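Local coordinates for ABC transporter periplasmic-binding protein YtfQ (Mycobacterium smegmatis, PDB 6HBD), which binds beta-D-galactofuranose and probably serves as the sugar-binding component of an L-arabinofuranose ABC transporter, at residues A[185-190]-A[211-216]; A[123-128]-A[160-165]; A[16-21]-A[272-277]. All coordinates share one frame; numbering follows the deposited sequence.

Contact 1 of 3, residues A[185-190]-A[211-216]. With GZL (beta-D-galactofuranose), chain L.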
# COMPACT_ATOMS: atom_id res chain seq x y z
N GLY A 185 -13.21 1.68 1.80
CA GLY A 185 -13.47 1.11 0.50
C GLY A 185 -12.73 -0.20 0.30
O GLY A 185 -12.53 -0.62 -0.84
N ASP A 186 -12.24 -0.82 1.39
CA ASP A 186 -11.54 -2.11 1.44
C ASP A 186 -10.33 -2.28 0.47
O ASP A 186 -9.87 -3.42 0.26
CB ASP A 186 -12.56 -3.24 1.22
CG ASP A 186 -12.25 -4.52 1.99
OD1 ASP A 186 -11.92 -4.42 3.20
OD2 ASP A 186 -12.36 -5.62 1.40
N PHE A 187 -9.77 -1.14 -0.06
CA PHE A 187 -8.67 -1.12 -1.02
C PHE A 187 -9.03 -1.83 -2.38
O PHE A 187 -8.14 -2.34 -3.08
CB PHE A 187 -7.34 -1.66 -0.39
CG PHE A 187 -6.53 -0.76 0.52
CD1 PHE A 187 -6.37 0.58 0.24
CD2 PHE A 187 -5.73 -1.30 1.51
CE1 PHE A 187 -5.49 1.39 0.98
CE2 PHE A 187 -4.89 -0.49 2.28
CZ PHE A 187 -4.78 0.85 2.01
N THR A 188 -10.33 -1.79 -2.78
CA THR A 188 -10.79 -2.40 -4.04
C THR A 188 -11.38 -1.36 -4.98
O THR A 188 -11.71 -0.25 -4.55
CB THR A 188 -11.83 -3.47 -3.76
OG1 THR A 188 -12.95 -2.88 -3.09
CG2 THR A 188 -11.27 -4.62 -2.96
N ARG A 189 -11.47 -1.71 -6.27
CA ARG A 189 -12.09 -0.84 -7.27
C ARG A 189 -13.60 -0.75 -7.00
O ARG A 189 -14.16 0.34 -6.98
CB ARG A 189 -11.90 -1.37 -8.70
CG ARG A 189 -10.59 -1.01 -9.38
CD ARG A 189 -10.84 -0.58 -10.82
NE ARG A 189 -9.65 -0.69 -11.66
CZ ARG A 189 -9.64 -0.48 -12.97
NH1 ARG A 189 -10.76 -0.14 -13.61
NH2 ARG A 189 -8.51 -0.60 -13.66
N SER A 190 -14.26 -1.92 -6.80
CA SER A 190 -15.70 -2.00 -6.52
C SER A 190 -16.04 -1.19 -5.27
O SER A 190 -16.95 -0.37 -5.29
CB SER A 190 -16.16 -3.45 -6.35
OG SER A 190 -15.35 -4.15 -5.42
N ALA A 211 -8.06 9.19 -2.52
CA ALA A 211 -8.15 7.75 -2.46
C ALA A 211 -6.86 7.24 -1.86
O ALA A 211 -5.79 7.62 -2.31
CB ALA A 211 -8.38 7.18 -3.85
N GLN A 212 -6.94 6.38 -0.83
CA GLN A 212 -5.74 5.85 -0.18
C GLN A 212 -5.09 4.76 -1.01
O GLN A 212 -4.05 4.22 -0.62
CB GLN A 212 -6.05 5.37 1.25
CG GLN A 212 -6.23 6.54 2.21
CD GLN A 212 -6.68 6.07 3.57
OE1 GLN A 212 -6.61 4.88 3.91
NE2 GLN A 212 -7.17 6.99 4.37
N ASN A 213 -5.69 4.41 -2.15
CA ASN A 213 -5.16 3.39 -3.04
C ASN A 213 -5.80 3.73 -4.38
O ASN A 213 -7.00 3.98 -4.41
CB ASN A 213 -5.53 2.03 -2.47
CG ASN A 213 -6.04 1.01 -3.41
OD1 ASN A 213 -7.25 0.80 -3.52
ND2 ASN A 213 -5.13 0.34 -4.09
N ASP A 214 -5.00 3.87 -5.45
CA ASP A 214 -5.58 4.34 -6.71
C ASP A 214 -6.64 3.38 -7.31
O ASP A 214 -7.43 3.86 -8.11
CB ASP A 214 -4.55 4.78 -7.77
CG ASP A 214 -3.31 3.98 -8.04
OD1 ASP A 214 -3.33 2.76 -7.81
OD2 ASP A 214 -2.32 4.59 -8.52
N ASP A 215 -6.74 2.10 -6.86
CA ASP A 215 -7.85 1.24 -7.31
C ASP A 215 -9.17 1.85 -6.82
O ASP A 215 -10.09 2.03 -7.62
CB ASP A 215 -7.72 -0.20 -6.81
CG ASP A 215 -6.68 -0.98 -7.56
OD1 ASP A 215 -5.54 -0.46 -7.71
OD2 ASP A 215 -6.98 -2.10 -7.99
N MET A 216 -9.23 2.28 -5.55
CA MET A 216 -10.44 2.94 -5.03
C MET A 216 -10.73 4.24 -5.78
O MET A 216 -11.88 4.52 -6.08
CB MET A 216 -10.32 3.21 -3.52
CG MET A 216 -10.39 1.93 -2.71
SD MET A 216 -10.15 2.05 -0.94
CE MET A 216 -9.05 3.43 -0.81
C6 GZL L . 1.12 -0.67 1.04
C5 GZL L . 0.31 -1.93 0.80
C4 GZL L . -1.12 -1.62 0.40
C3 GZL L . -1.28 -0.82 -0.89
C2 GZL L . -2.68 -1.22 -1.31
O6 GZL L . 2.39 -1.00 1.58
O5 GZL L . 0.36 -2.80 1.94
O4 GZL L . -1.81 -2.86 0.12
O3 GZL L . -1.18 0.58 -0.73
C1 GZL L . -2.65 -2.71 -1.04
O2 GZL L . -2.97 -0.97 -2.68
O1 GZL L . -3.98 -2.99 -0.76
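The Phe187 ring takes the bound galactofuranose on one face, with sugar C2 over its centre 4.1 Å above the plane, while Asn213, Gln212 and Met216 come at the ring obliquely. Both segments are strand-to-helix junctions in the second alpha/beta lobe of a type I periplasmic binding protein, and each helix starts with a capping residue: Thr188 OG1 caps the backbone N of Gly191, and Asn213 OD1 caps Met216 N. The Asn213 amide stands 73° from the Phe187 ring plane and splits its duties. Its ND2 gives a weak hydrogen bond to O2 of the sugar (2.9 Å) and an ordinary one to Asp241 OD2, also of the pocket. Its OD1 accepts from Met216 N at 3.2 Å, with the donor well above the carbonyl plane, so a single side chain joins a helix start to the ligand.

Met216 SD lies beside the backbone of the turn, 3.3 Å from Phe187 N. A bend at chi3 carries its CE toward the ring (Phe187 CD1 to Met216 CE, 4.1 Å), and SD sits 5.4 Å from the Phe187 ring centroid in an oblique Met-aromatic contact. Further along, the two helix starts meet through backbone: Arg189 CA approaches Asp215 O at 3.5 Å in a CA-H...O contact that is fairly straight, 159° at the hydrogen. The aliphatic part of Arg189 crosses the Asp215 side chain, but their charged ends look elsewhere, Arg189 to a salt bridge with Asp245 and Asp215 OD2 to Gly30 N in the first lobe.

Gly185 to Thr188 form a type I' turn. Thr188 N closes it on Gly185 O, and Thr188 OG1 adds a second bond to the same oxygen, each at 3.2 Å, the two donors arriving from opposite faces of the carbonyl plane.

Contact 2 of 3, residues A[123-128]-A[160-165]. With ZN (zinc ion), chain F; GZL (beta-D-galactofuranose), chain L.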
# COMPACT_ATOMS: atom_id res chain seq x y z
N ASP A 123 6.90 4.80 3.81
CA ASP A 123 6.48 5.69 4.89
C ASP A 123 5.10 6.20 4.48
O ASP A 123 4.97 7.27 3.83
CB ASP A 123 7.46 6.86 5.15
CG ASP A 123 7.08 7.84 6.27
OD1 ASP A 123 6.13 7.54 7.04
OD2 ASP A 123 7.74 8.91 6.37
N PHE A 124 4.08 5.42 4.87
CA PHE A 124 2.64 5.68 4.62
C PHE A 124 2.19 7.05 5.08
O PHE A 124 1.43 7.70 4.36
CB PHE A 124 1.81 4.61 5.32
CG PHE A 124 2.21 3.22 4.90
CD1 PHE A 124 2.38 2.90 3.57
CD2 PHE A 124 2.53 2.26 5.85
CE1 PHE A 124 2.76 1.63 3.19
CE2 PHE A 124 2.89 0.98 5.46
CZ PHE A 124 3.03 0.68 4.14
N ILE A 125 2.70 7.51 6.23
CA ILE A 125 2.36 8.84 6.74
C ILE A 125 2.82 9.86 5.72
O ILE A 125 2.03 10.70 5.32
CB ILE A 125 2.95 9.12 8.16
CG1 ILE A 125 2.33 8.17 9.23
CG2 ILE A 125 2.72 10.59 8.59
CD1 ILE A 125 3.14 7.02 9.58
N GLU A 126 4.05 9.76 5.23
CA GLU A 126 4.50 10.73 4.23
C GLU A 126 3.81 10.58 2.90
O GLU A 126 3.62 11.59 2.22
CB GLU A 126 6.00 10.71 4.04
CG GLU A 126 6.63 11.97 4.60
CD GLU A 126 6.86 13.03 3.56
OE1 GLU A 126 6.54 14.21 3.81
OE2 GLU A 126 7.40 12.68 2.48
N GLU A 127 3.41 9.34 2.51
CA GLU A 127 2.63 9.16 1.28
C GLU A 127 1.36 10.02 1.45
O GLU A 127 1.06 10.85 0.58
CB GLU A 127 2.27 7.70 1.04
CG GLU A 127 3.45 6.86 0.62
CD GLU A 127 3.20 5.37 0.54
OE1 GLU A 127 2.13 4.92 1.02
OE2 GLU A 127 4.06 4.65 -0.01
N GLY A 128 0.70 9.90 2.61
CA GLY A 128 -0.46 10.71 2.97
C GLY A 128 -0.17 12.20 3.09
O GLY A 128 -0.89 13.00 2.51
N ALA A 160 -3.57 2.25 5.74
CA ALA A 160 -4.82 3.01 5.80
C ALA A 160 -4.83 4.02 6.95
O ALA A 160 -5.10 5.22 6.73
CB ALA A 160 -6.00 2.07 5.92
N ILE A 161 -4.48 3.53 8.16
CA ILE A 161 -4.40 4.35 9.38
C ILE A 161 -3.39 5.49 9.18
O ILE A 161 -3.71 6.65 9.41
CB ILE A 161 -3.98 3.47 10.59
CG1 ILE A 161 -5.07 2.45 10.96
CG2 ILE A 161 -3.62 4.32 11.80
CD1 ILE A 161 -4.54 1.17 11.52
N ASP A 162 -2.15 5.12 8.77
CA ASP A 162 -1.03 6.04 8.57
C ASP A 162 -1.28 7.04 7.46
O ASP A 162 -0.97 8.21 7.64
CB ASP A 162 0.26 5.25 8.27
CG ASP A 162 0.87 4.48 9.44
OD1 ASP A 162 0.19 4.34 10.49
OD2 ASP A 162 2.03 4.02 9.30
N ARG A 163 -1.86 6.61 6.33
CA ARG A 163 -2.18 7.54 5.23
C ARG A 163 -3.23 8.55 5.66
O ARG A 163 -3.15 9.71 5.25
CB ARG A 163 -2.64 6.81 3.97
CG ARG A 163 -1.48 6.20 3.21
CD ARG A 163 -1.89 5.11 2.25
NE ARG A 163 -0.73 4.42 1.70
CZ ARG A 163 -0.78 3.37 0.89
NH1 ARG A 163 -1.95 2.87 0.52
NH2 ARG A 163 0.34 2.82 0.44
N LYS A 164 -4.22 8.10 6.48
CA LYS A 164 -5.27 8.98 7.02
C LYS A 164 -4.61 10.08 7.87
O LYS A 164 -4.79 11.28 7.60
CB LYS A 164 -6.27 8.16 7.87
CG LYS A 164 -7.47 8.92 8.42
CD LYS A 164 -8.36 8.00 9.26
CE LYS A 164 -9.53 8.71 9.91
NZ LYS A 164 -10.45 9.34 8.92
N THR A 165 -3.77 9.64 8.84
CA THR A 165 -3.03 10.51 9.75
C THR A 165 -2.12 11.49 8.99
O THR A 165 -1.97 12.64 9.39
CB THR A 165 -2.21 9.66 10.70
OG1 THR A 165 -3.06 8.65 11.27
CG2 THR A 165 -1.52 10.49 11.79
ZN ZN F . 2.87 2.29 10.45
C6 GZL L . 1.12 -0.67 1.04
C5 GZL L . 0.31 -1.93 0.80
C4 GZL L . -1.12 -1.62 0.40
C3 GZL L . -1.28 -0.82 -0.89
C2 GZL L . -2.68 -1.22 -1.31
O6 GZL L . 2.39 -1.00 1.58
O5 GZL L . 0.36 -2.80 1.94
O4 GZL L . -1.81 -2.86 0.12
O3 GZL L . -1.18 0.58 -0.73
C1 GZL L . -2.65 -2.71 -1.04
O2 GZL L . -2.97 -0.97 -2.68
O1 GZL L . -3.98 -2.99 -0.76
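Arg163 and Glu127 illustrate how a sugar-binding guanidinium is itself held in place. The first group of interactions is polar: a salt bridge and hydrogen bonds to the sugar. Glu127 OE1 takes two bonds from Arg163 side-on, from NE at 3.0 Å and from NH2 at 2.8 Å; it lies somewhat out of the guanidinium plane, and both bonds are bent. The chain of Arg163 is extended from CG to NE, which carries the guanidinium past Phe124 to the ligand, where NH1 (2.7 Å) and NH2 (2.9 Å) both reach galactofuranose O3, set in the plane at the guanidinium edge. NH2 thus serves carboxylate and sugar at once. Glu127 OE2 lies close to Asp290, a like charge that Arg163 may help offset.

Metal binding forms the second group. Asp162 OD2 holds a zinc ion at 2.2 Å, with Asp158 as a second ligand, whereas OD1 makes a salt bridge to Arg84 of the first lobe.

Packing makes up the rest. With CG anti to the carbonyl carbon (chi1 -56°), the Phe124 ring presents its edge to Asp162 OD2 and to the sugar, with Phe124 CE1 3.1 Å from galactofuranose O6, and stands almost perpendicular to the guanidinium. Ile125 lays CG1 and CD1 against Asp162, its methyl beside the zinc-binding carboxylate. Gly128 allows the backbones to close up, its CA 3.7 Å from Arg163 O, and the axes of segments 124-128 and 160-165 approach to 6.8 Å at a crossing angle of -42°.

Here two helices of the second lobe meet beside the sugar in the interlobe cleft, one supplying the arginine and the other its carboxylate brace: a second-shell arrangement within the sugar pocket of a type I periplasmic binding protein.

Contact 3 of 3, residues A[16-21]-A[272-277]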
# COMPACT_ATOMS: atom_id res chain seq x y z
N GLY A 16 17.40 -28.80 -2.83
CA GLY A 16 17.94 -28.57 -1.50
C GLY A 16 18.50 -27.17 -1.29
O GLY A 16 19.72 -27.01 -1.09
N ALA A 17 17.60 -26.14 -1.30
CA ALA A 17 17.91 -24.70 -1.16
C ALA A 17 16.99 -24.04 -0.12
O ALA A 17 16.04 -24.67 0.34
CB ALA A 17 17.70 -24.01 -2.50
N LEU A 18 17.24 -22.74 0.18
CA LEU A 18 16.41 -21.98 1.14
C LEU A 18 14.91 -22.16 0.87
O LEU A 18 14.48 -22.04 -0.28
CB LEU A 18 16.75 -20.48 1.10
CG LEU A 18 15.95 -19.59 2.05
CD1 LEU A 18 16.37 -19.82 3.48
CD2 LEU A 18 16.16 -18.14 1.73
N THR A 19 14.13 -22.44 1.92
CA THR A 19 12.69 -22.64 1.82
C THR A 19 12.02 -21.44 2.48
O THR A 19 12.30 -21.14 3.64
CB THR A 19 12.27 -23.97 2.46
OG1 THR A 19 13.11 -25.02 1.98
CG2 THR A 19 10.80 -24.28 2.21
N LEU A 20 11.17 -20.73 1.72
CA LEU A 20 10.48 -19.52 2.17
C LEU A 20 8.98 -19.76 2.10
O LEU A 20 8.51 -20.36 1.14
CB LEU A 20 10.88 -18.36 1.24
CG LEU A 20 10.53 -16.90 1.61
CD1 LEU A 20 9.21 -16.47 1.04
CD2 LEU A 20 10.63 -16.64 3.09
N GLY A 21 8.26 -19.33 3.13
CA GLY A 21 6.81 -19.41 3.16
C GLY A 21 6.26 -17.99 3.16
O GLY A 21 6.60 -17.22 4.06
N LEU A 272 17.12 -10.48 2.09
CA LEU A 272 16.91 -10.49 3.55
C LEU A 272 16.60 -11.88 4.05
O LEU A 272 17.17 -12.29 5.05
CB LEU A 272 15.77 -9.55 3.95
CG LEU A 272 15.98 -8.07 3.63
CD1 LEU A 272 14.67 -7.32 3.68
CD2 LEU A 272 17.02 -7.44 4.53
N ALA A 273 15.75 -12.64 3.35
CA ALA A 273 15.44 -14.02 3.73
C ALA A 273 16.72 -14.87 3.84
O ALA A 273 16.87 -15.63 4.79
CB ALA A 273 14.48 -14.64 2.74
N LYS A 274 17.65 -14.74 2.90
CA LYS A 274 18.90 -15.50 2.95
C LYS A 274 19.77 -15.02 4.14
O LYS A 274 20.29 -15.88 4.86
CB LYS A 274 19.68 -15.39 1.62
CG LYS A 274 19.03 -16.17 0.49
CD LYS A 274 19.58 -15.76 -0.88
CE LYS A 274 18.97 -16.55 -2.01
NZ LYS A 274 19.67 -16.28 -3.30
N LYS A 275 19.92 -13.68 4.33
CA LYS A 275 20.71 -13.07 5.42
C LYS A 275 20.20 -13.54 6.77
O LYS A 275 20.95 -13.92 7.67
CB LYS A 275 20.62 -11.54 5.40
CG LYS A 275 21.60 -10.84 4.50
CD LYS A 275 21.76 -9.37 4.88
CE LYS A 275 22.82 -8.66 4.07
NZ LYS A 275 22.38 -8.38 2.67
N VAL A 276 18.89 -13.42 6.92
CA VAL A 276 18.19 -13.81 8.11
C VAL A 276 18.46 -15.29 8.40
O VAL A 276 19.12 -15.58 9.40
CB VAL A 276 16.69 -13.47 7.94
CG1 VAL A 276 15.79 -14.30 8.83
CG2 VAL A 276 16.47 -11.98 8.19
N ALA A 277 18.08 -16.19 7.46
CA ALA A 277 18.22 -17.66 7.57
C ALA A 277 19.61 -18.09 8.03
O ALA A 277 19.73 -18.99 8.85
CB ALA A 277 17.91 -18.32 6.24
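Leu18 reaches Ala273, Lys274 and Ala277 because its CG stands anti to the backbone N (chi1 180°) and chi2 near 71° spreads the fork of the side chain across the helix surface. The two methyls then divide the work. CD1 meets Ala277 CB at 3.5 Å, while CD2 sits beside Lys274 CG at 3.7 Å and Ala273 CB at 4.0 Å. Ala273 and Ala277 lie one helical turn apart, so a single leucine spans a turn of the helix with its two branches. Leu20, two residues on and within the strand, adds a looser touch, its CD2 4.4 Å from Ala273 CB.

Lys274 offers its CG methylene to Leu18. Its chain runs extended beyond CG, crosses Leu18 obliquely and ends with NZ hydrogen-bonded to Ala46 O, the last residue of helix 30-46.

The contact joins the residue leading into strand 19-24, and the strand's start, to the C-terminal end of helix 266-277, in the first lobe of the protein, on a flank of its sheet. Around it, Leu20 and Ala277 both rest on Val76 of the neighbouring strand 76-79, and Leu20 also touches Leu50 of strand 49-54.

No hydrogen bond links the two segments, and only 178 Å² is buried between them. Cohesion across this junction is therefore dispersive and hydrophobic, set by the fit of branched methyls against small alanines and a lysine methylene.

In the fold
The chain enters at residues 16-21, which lead into the first strand of the lobe-one sheet and wait about 250 residues for their partner, so contact 3 closes a loop within which the other two contacts nest. Once the chain has crossed into the second lobe, 123-128 pairs with 160-165, closing contact 2 around strand 146-152. Contact 1 then opens at 185-190 and closes at 211-216, in series with contact 2. These two meet at Arg163, which touches Phe187 and makes a weak hydrogen bond to Gln212 O, and both touch the same sugar. Contact 3, its nearest atoms about 14 Å from contact 2, joins strand 19-24 and helix 266-277 within the first lobe after the chain returns.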